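Local coordinates for protein transcriptional regulator, LYSR family (Neisseria meningitidis, PDB 4AB5) that probably regulates transcription of methionine biosynthesis genes as a MetR-like LysR-family factor, this chain being its regulatory domain, at residues I72-G84 with I205-L219. Residues are numbered along the deposited sequence; the frame is centred on the assembly and turned at random.
Sequences ISFQPLFAYEMVG and IRERGFADLPGLSEL
Phe-78 meets Phe-210 and Leu-216 where the long strand 72-86 of a LysR regulatory domain with a periplasmic-binding-protein fold is covered by the end of helix 196-212 and the tail after it. The case illustrates how a C-terminal tail can close over a strand beside a classic beta bulge: the bulge lies where strand 72-86 pairs with strand 171-189, Leu-77 and Phe-78 both facing Leu-184, and the tail pairs with the next residue, Ala-79. With CG set between its backbone N and carbonyl carbon (chi1 37°), Phe-78 has Leu-216 CD1 of the tail over one ring face, a CH-pi contact 3.9 Å from the centroid, and Ile-205 O of the helix at its edge. The ring edge also addresses the face of Phe-210 in a T-shaped pair, planes at 89°. The other Leu-216 methyl, CD2, reaches the edge of Tyr-80 at CD2, 3.5 Å away. Ile-205 CG2 touches both Phe-78 CE2 and Leu-77 CD2, each at 3.7 Å; Trp-22 of helix 20-33 makes an edge-to-face pair with Phe-78 and also touches Ile-205. Pro-76 CB packs against Leu-219 CB at 3.5 Å.

Ala-79 and Ser-217 form a single antiparallel hydrogen-bonded bridge, N to O in both directions. Toward the start of the strand, Arg-206, bent at chi3 (-63°), sends NH1 to Pro-76 O at 2.9 Å, tilted from the carbonyl plane, and its NH2 makes a weak bond to Gln-75 OE1 at 3.3 Å.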
# COMPACT_ATOMS: atom_id res chain seq x y z
N ILE B 72 30.78 2.38 1.67
CA ILE B 72 29.56 1.61 1.83
C ILE B 72 29.82 0.10 1.93
O ILE B 72 30.60 -0.45 1.15
CB ILE B 72 28.45 2.04 0.80
CG1 ILE B 72 27.38 2.88 1.49
CG2 ILE B 72 27.79 0.87 0.09
CD1 ILE B 72 27.24 4.17 0.98
N SER B 73 29.20 -0.54 2.94
CA SER B 73 29.28 -1.98 3.18
C SER B 73 27.91 -2.65 3.00
O SER B 73 26.88 -2.10 3.40
CB SER B 73 29.85 -2.30 4.55
OG SER B 73 31.12 -1.69 4.70
N PHE B 74 27.92 -3.81 2.35
CA PHE B 74 26.72 -4.58 2.04
C PHE B 74 26.60 -5.80 2.89
O PHE B 74 27.60 -6.46 3.20
CB PHE B 74 26.68 -4.98 0.56
CG PHE B 74 26.55 -3.80 -0.36
CD1 PHE B 74 25.30 -3.25 -0.62
CD2 PHE B 74 27.67 -3.23 -0.95
CE1 PHE B 74 25.17 -2.14 -1.47
CE2 PHE B 74 27.54 -2.14 -1.81
CZ PHE B 74 26.30 -1.59 -2.06
N GLN B 75 25.35 -6.11 3.25
CA GLN B 75 25.01 -7.26 4.06
C GLN B 75 23.90 -8.02 3.33
O GLN B 75 22.83 -7.43 3.08
CB GLN B 75 24.55 -6.81 5.45
CG GLN B 75 24.60 -7.91 6.50
CD GLN B 75 24.46 -7.41 7.92
OE1 GLN B 75 24.40 -8.20 8.86
NE2 GLN B 75 24.15 -6.13 8.12
N PRO B 76 24.12 -9.29 2.93
CA PRO B 76 23.04 -10.03 2.25
C PRO B 76 21.84 -10.29 3.15
O PRO B 76 22.00 -10.58 4.34
CB PRO B 76 23.71 -11.34 1.84
CG PRO B 76 24.85 -11.51 2.78
CD PRO B 76 25.32 -10.13 3.11
N LEU B 77 20.64 -10.14 2.60
CA LEU B 77 19.42 -10.43 3.35
C LEU B 77 18.91 -11.78 2.86
O LEU B 77 19.09 -12.79 3.55
CB LEU B 77 18.36 -9.32 3.20
CG LEU B 77 18.72 -7.95 3.80
CD1 LEU B 77 17.69 -6.90 3.42
CD2 LEU B 77 18.93 -8.02 5.33
N PHE B 78 18.34 -11.81 1.63
CA PHE B 78 17.79 -13.01 1.00
C PHE B 78 17.47 -12.81 -0.47
O PHE B 78 17.27 -11.68 -0.92
CB PHE B 78 16.50 -13.48 1.73
CG PHE B 78 15.59 -12.38 2.24
CD1 PHE B 78 14.82 -11.62 1.36
CD2 PHE B 78 15.49 -12.11 3.60
CE1 PHE B 78 13.98 -10.61 1.83
CE2 PHE B 78 14.65 -11.10 4.07
CZ PHE B 78 13.90 -10.35 3.19
N ALA B 79 17.39 -13.93 -1.21
CA ALA B 79 17.02 -13.98 -2.63
C ALA B 79 15.66 -14.70 -2.76
O ALA B 79 15.29 -15.50 -1.89
CB ALA B 79 18.08 -14.72 -3.44
N TYR B 80 14.90 -14.39 -3.82
CA TYR B 80 13.60 -14.99 -4.11
C TYR B 80 13.26 -14.90 -5.59
O TYR B 80 13.80 -14.03 -6.29
CB TYR B 80 12.45 -14.41 -3.24
CG TYR B 80 12.34 -12.90 -3.25
CD1 TYR B 80 11.73 -12.23 -4.30
CD2 TYR B 80 12.81 -12.14 -2.18
CE1 TYR B 80 11.63 -10.84 -4.32
CE2 TYR B 80 12.68 -10.75 -2.16
CZ TYR B 80 12.10 -10.10 -3.24
OH TYR B 80 11.97 -8.73 -3.26
N GLU B 81 12.34 -15.77 -6.06
CA GLU B 81 11.90 -15.79 -7.45
C GLU B 81 10.78 -14.81 -7.75
O GLU B 81 9.82 -14.68 -6.98
CB GLU B 81 11.58 -17.22 -7.97
CG GLU B 81 10.48 -17.99 -7.25
CD GLU B 81 10.85 -18.75 -5.98
OE1 GLU B 81 11.20 -18.10 -4.97
OE2 GLU B 81 10.69 -19.99 -5.98
N MSE B 82 10.94 -14.10 -8.87
CA MSE B 82 9.98 -13.16 -9.43
C MSE B 82 9.12 -14.00 -10.36
O MSE B 82 9.63 -14.60 -11.32
CB MSE B 82 10.67 -12.03 -10.22
CG MSE B 82 11.43 -11.06 -9.34
SE MSE B 82 10.28 -9.94 -8.23
CE MSE B 82 9.38 -8.90 -9.65
N VAL B 83 7.83 -14.11 -10.03
CA VAL B 83 6.91 -14.92 -10.83
C VAL B 83 5.99 -14.04 -11.64
O VAL B 83 5.65 -12.93 -11.20
CB VAL B 83 6.14 -15.99 -10.00
CG1 VAL B 83 7.10 -17.02 -9.39
CG2 VAL B 83 5.25 -15.36 -8.93
N GLY B 84 5.63 -14.52 -12.82
CA GLY B 84 4.69 -13.84 -13.70
C GLY B 84 3.29 -14.24 -13.29
O GLY B 84 3.04 -15.41 -12.98
N ILE B 205 15.45 -8.87 10.12
CA ILE B 205 14.89 -8.96 8.76
C ILE B 205 15.05 -10.41 8.23
O ILE B 205 14.08 -10.96 7.68
CB ILE B 205 15.56 -7.92 7.80
CG1 ILE B 205 15.12 -6.46 8.10
CG2 ILE B 205 15.34 -8.28 6.32
CD1 ILE B 205 16.05 -5.35 7.39
N ARG B 206 16.25 -11.01 8.41
CA ARG B 206 16.56 -12.37 7.95
C ARG B 206 15.78 -13.45 8.69
O ARG B 206 15.17 -14.30 8.04
CB ARG B 206 18.07 -12.65 7.98
CG ARG B 206 18.84 -11.97 6.86
CD ARG B 206 20.29 -12.46 6.77
NE ARG B 206 21.06 -12.14 7.97
CZ ARG B 206 21.78 -11.04 8.14
NH1 ARG B 206 21.88 -10.14 7.16
NH2 ARG B 206 22.42 -10.83 9.28
N GLU B 207 15.77 -13.43 10.04
CA GLU B 207 15.03 -14.41 10.86
C GLU B 207 13.55 -14.36 10.55
O GLU B 207 12.93 -15.41 10.43
CB GLU B 207 15.25 -14.19 12.37
CG GLU B 207 16.63 -14.59 12.87
CD GLU B 207 16.95 -14.23 14.31
OE1 GLU B 207 16.38 -13.25 14.85
OE2 GLU B 207 17.83 -14.91 14.89
N ARG B 208 13.00 -13.14 10.40
CA ARG B 208 11.58 -12.91 10.11
C ARG B 208 11.21 -13.37 8.72
O ARG B 208 10.18 -14.03 8.56
CB ARG B 208 11.18 -11.44 10.32
CG ARG B 208 10.96 -11.06 11.76
CD ARG B 208 10.20 -9.74 11.87
NE ARG B 208 9.34 -9.73 13.06
CZ ARG B 208 8.06 -10.09 13.07
NH1 ARG B 208 7.46 -10.49 11.96
NH2 ARG B 208 7.37 -10.06 14.20
N GLY B 209 12.02 -13.01 7.73
CA GLY B 209 11.79 -13.36 6.34
C GLY B 209 11.82 -14.86 6.12
O GLY B 209 10.87 -15.43 5.58
N PHE B 210 12.89 -15.52 6.58
CA PHE B 210 13.06 -16.96 6.43
C PHE B 210 12.01 -17.82 7.12
O PHE B 210 11.82 -18.98 6.73
CB PHE B 210 14.49 -17.39 6.78
CG PHE B 210 15.49 -17.06 5.69
CD1 PHE B 210 15.46 -17.75 4.47
CD2 PHE B 210 16.45 -16.08 5.87
CE1 PHE B 210 16.38 -17.45 3.46
CE2 PHE B 210 17.37 -15.78 4.86
CZ PHE B 210 17.32 -16.47 3.66
N ALA B 211 11.32 -17.25 8.12
CA ALA B 211 10.28 -17.92 8.88
C ALA B 211 8.87 -17.60 8.37
O ALA B 211 7.95 -18.39 8.61
CB ALA B 211 10.40 -17.55 10.35
N ASP B 212 8.71 -16.47 7.67
CA ASP B 212 7.40 -16.01 7.20
C ASP B 212 7.17 -16.05 5.71
O ASP B 212 6.02 -16.14 5.28
CB ASP B 212 7.08 -14.62 7.76
CG ASP B 212 7.01 -14.59 9.27
OD1 ASP B 212 6.56 -15.59 9.86
OD2 ASP B 212 7.42 -13.57 9.85
N LEU B 213 8.25 -15.95 4.91
CA LEU B 213 8.13 -15.92 3.45
C LEU B 213 8.59 -17.21 2.77
O LEU B 213 9.76 -17.58 2.90
CB LEU B 213 8.89 -14.72 2.87
CG LEU B 213 8.73 -13.36 3.55
CD1 LEU B 213 9.63 -12.33 2.92
CD2 LEU B 213 7.27 -12.90 3.58
N PRO B 214 7.71 -17.91 2.01
CA PRO B 214 8.15 -19.13 1.33
C PRO B 214 8.98 -18.82 0.09
O PRO B 214 8.79 -17.77 -0.53
CB PRO B 214 6.84 -19.83 0.97
CG PRO B 214 5.87 -18.73 0.77
CD PRO B 214 6.28 -17.63 1.73
N GLY B 215 9.89 -19.73 -0.25
CA GLY B 215 10.72 -19.63 -1.45
C GLY B 215 11.94 -18.73 -1.36
O GLY B 215 12.51 -18.35 -2.39
N LEU B 216 12.35 -18.39 -0.13
CA LEU B 216 13.53 -17.57 0.07
C LEU B 216 14.78 -18.44 0.05
O LEU B 216 14.73 -19.61 0.45
CB LEU B 216 13.45 -16.81 1.40
CG LEU B 216 12.74 -15.47 1.45
CD1 LEU B 216 12.99 -14.81 2.74
CD2 LEU B 216 13.00 -14.58 0.30
N SER B 217 15.88 -17.90 -0.44
CA SER B 217 17.16 -18.61 -0.49
C SER B 217 18.24 -17.71 0.03
O SER B 217 18.15 -16.48 -0.11
CB SER B 217 17.47 -19.09 -1.91
OG SER B 217 17.43 -18.04 -2.85
N GLU B 218 19.26 -18.32 0.66
CA GLU B 218 20.41 -17.63 1.23
C GLU B 218 21.18 -16.90 0.14
O GLU B 218 21.32 -17.42 -0.96
CB GLU B 218 21.37 -18.62 1.91
CG GLU B 218 20.76 -19.41 3.06
CD GLU B 218 21.71 -20.35 3.77
OE1 GLU B 218 22.53 -21.02 3.10
OE2 GLU B 218 21.61 -20.45 5.02
N LEU B 219 21.68 -15.71 0.48
CA LEU B 219 22.50 -14.91 -0.42
C LEU B 219 23.94 -14.94 0.06
O LEU B 219 24.19 -14.89 1.27
CB LEU B 219 22.02 -13.46 -0.45
CG LEU B 219 21.39 -12.94 -1.73
CD1 LEU B 219 21.07 -11.49 -1.59
CD2 LEU B 219 22.31 -13.13 -2.92
O HOH W 1 9.42 -16.35 -2.75